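Local coordinates for putative TetR-family transcriptional regulator (Syntrophomonas wolfei subsp. wolfei, PDB 3LWJ), which probably binds DNA through a helix-turn-helix motif and regulates transcription, as expected of a TetR-family protein, at residues Tyr135-Asn138 / Ile139-Gly142. Residues are numbered along the deposited sequence; the frame is centred on the assembly and turned at random.
With EDO (1,2-ethanediol), chain B.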
loop_
_atom_site.group_PDB
_atom_site.type_symbol
_atom_site.label_atom_id
_atom_site.label_comp_id
_atom_site.label_asym_id
_atom_site.label_seq_id
_atom_site.Cartn_x
_atom_site.Cartn_y
_atom_site.Cartn_z
ATOM N N TYR A 135 11.940 2.870 -11.931
ATOM C CA TYR A 135 12.683 2.094 -10.944
ATOM C C TYR A 135 13.255 0.843 -11.608
ATOM O O TYR A 135 14.385 0.445 -11.325
ATOM C CB TYR A 135 11.806 1.670 -9.751
ATOM C CG TYR A 135 11.200 2.779 -8.899
ATOM C CD1 TYR A 135 11.713 4.084 -8.903
ATOM C CD2 TYR A 135 10.128 2.515 -8.046
ATOM C CE1 TYR A 135 11.166 5.091 -8.120
ATOM C CE2 TYR A 135 9.592 3.536 -7.210
ATOM C CZ TYR A 135 10.120 4.817 -7.270
ATOM O OH TYR A 135 9.632 5.834 -6.487
ATOM N N SER A 136 12.478 0.246 -12.524
ATOM C CA SER A 136 12.984 -0.905 -13.248
ATOM C C SER A 136 14.250 -0.570 -14.065
ATOM O O SER A 136 15.232 -1.312 -14.005
ATOM C CB SER A 136 11.889 -1.541 -14.112
ATOM O OG SER A 136 10.859 -2.017 -13.274
ATOM N N ARG A 137 14.246 0.548 -14.787
ATOM C CA ARG A 137 15.407 0.938 -15.626
ATOM C C ARG A 137 16.626 1.028 -14.730
ATOM O O ARG A 137 17.665 0.510 -15.068
ATOM C CB ARG A 137 15.244 2.299 -16.310
ATOM C CG ARG A 137 14.027 2.514 -17.219
ATOM C CD ARG A 137 14.007 1.612 -18.429
ATOM N NE ARG A 137 13.474 0.287 -18.089
ATOM C CZ ARG A 137 12.181 -0.051 -18.064
ATOM N NH1 ARG A 137 11.223 0.833 -18.346
ATOM N NH2 ARG A 137 11.849 -1.306 -17.754
ATOM N N ASN A 138 16.484 1.670 -13.571
ATOM C CA ASN A 138 17.627 1.858 -12.675
ATOM C C ASN A 138 18.127 0.569 -12.063
ATOM O O ASN A 138 19.331 0.406 -11.923
ATOM C CB ASN A 138 17.315 2.856 -11.572
ATOM C CG ASN A 138 16.819 4.205 -12.119
ATOM O OD1 ASN A 138 15.949 4.839 -11.525
ATOM N ND2 ASN A 138 17.362 4.629 -13.248
ATOM N N ILE A 139 17.217 -0.360 -11.723
ATOM C CA ILE A 139 17.647 -1.676 -11.246
ATOM C C ILE A 139 18.366 -2.450 -12.370
ATOM O O ILE A 139 19.382 -3.092 -12.138
ATOM C CB ILE A 139 16.476 -2.498 -10.713
ATOM C CG1 ILE A 139 15.970 -1.861 -9.401
ATOM C CG2 ILE A 139 16.922 -3.933 -10.472
ATOM C CD1 ILE A 139 14.505 -2.062 -9.127
ATOM N N GLU A 140 17.831 -2.365 -13.580
ATOM C CA GLU A 140 18.408 -3.040 -14.731
ATOM C C GLU A 140 19.850 -2.602 -14.965
ATOM O O GLU A 140 20.757 -3.444 -15.118
ATOM C CB GLU A 140 17.552 -2.790 -15.961
ATOM C CG GLU A 140 16.239 -3.530 -15.939
ATOM C CD GLU A 140 15.385 -3.147 -17.126
ATOM O OE1 GLU A 140 15.989 -2.990 -18.196
ATOM O OE2 GLU A 140 14.150 -2.960 -17.007
ATOM N N TYR A 141 20.057 -1.287 -14.942
ATOM C CA TYR A 141 21.383 -0.711 -15.072
ATOM C C TYR A 141 22.336 -1.321 -14.038
ATOM O O TYR A 141 23.441 -1.748 -14.379
ATOM C CB TYR A 141 21.314 0.819 -14.957
ATOM C CG TYR A 141 22.609 1.527 -15.248
ATOM C CD1 TYR A 141 23.056 1.695 -16.556
ATOM C CD2 TYR A 141 23.382 2.046 -14.212
ATOM C CE1 TYR A 141 24.274 2.363 -16.828
ATOM C CE2 TYR A 141 24.573 2.714 -14.462
ATOM C CZ TYR A 141 25.020 2.859 -15.768
ATOM O OH TYR A 141 26.200 3.502 -15.985
ATOM N N GLY A 142 21.897 -1.411 -12.786
ATOM C CA GLY A 142 22.747 -1.979 -11.731
ATOM C C GLY A 142 23.098 -3.449 -11.930
ATOM O O GLY A 142 24.169 -3.902 -11.476
HETATM C C1 EDO B . 15.142 3.177 -8.891
HETATM O O1 EDO B . 15.587 4.559 -8.922
HETATM C C2 EDO B . 15.286 2.355 -7.606
HETATM O O2 EDO B . 16.639 2.132 -7.165
#
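Arg137 lies alongside Glu140 three residues on, both side chains pointing the same way, and its NH2 forms a salt bridge with Glu140 OE2 at 2.9 Å. The bond is nearly straight (168°): the carboxylate oxygen sits at the guanidinium edge, in its plane, and is met on its syn side. The two flat groups are nonetheless turned 64° against each other, and Arg137 NE reaches the same OE2 only weakly, at 3.5 Å. Bends at chi2 and chi3 (82°) fold the arginine chain back over to the glutamate, whose own chain runs extended beyond CG, with Glu140 CG 3.1 Å from Ser136 O. Beneath this i to i+3 ion pair runs regular alpha-helix, about two turns of helix 118-144 in the all-helical domain that TetR-family regulators carry beside their helix-turn-helix domain. Four successive i to i+4 backbone bonds hold it, donated by the N-H groups of residues 139 to 142, the shortest from Glu140 N to Ser136 O at 2.8 Å and the longest from Gly142 N to Asn138 O at 3.3 Å. On the buried side Ile139 lays CD1 against Tyr135 O (3.3 Å) and also packs on Ile156 of helix 153-173, while Ser136 OG bonds back to Leu132 O. The O1 of an ethanediol, probably from the crystallisation liquor, donates a hydrogen bond to Asn138 OD1 at 2.6 Å, and its C1 rests obliquely by the Tyr135 ring, 3.5 Å from Tyr135 CD1.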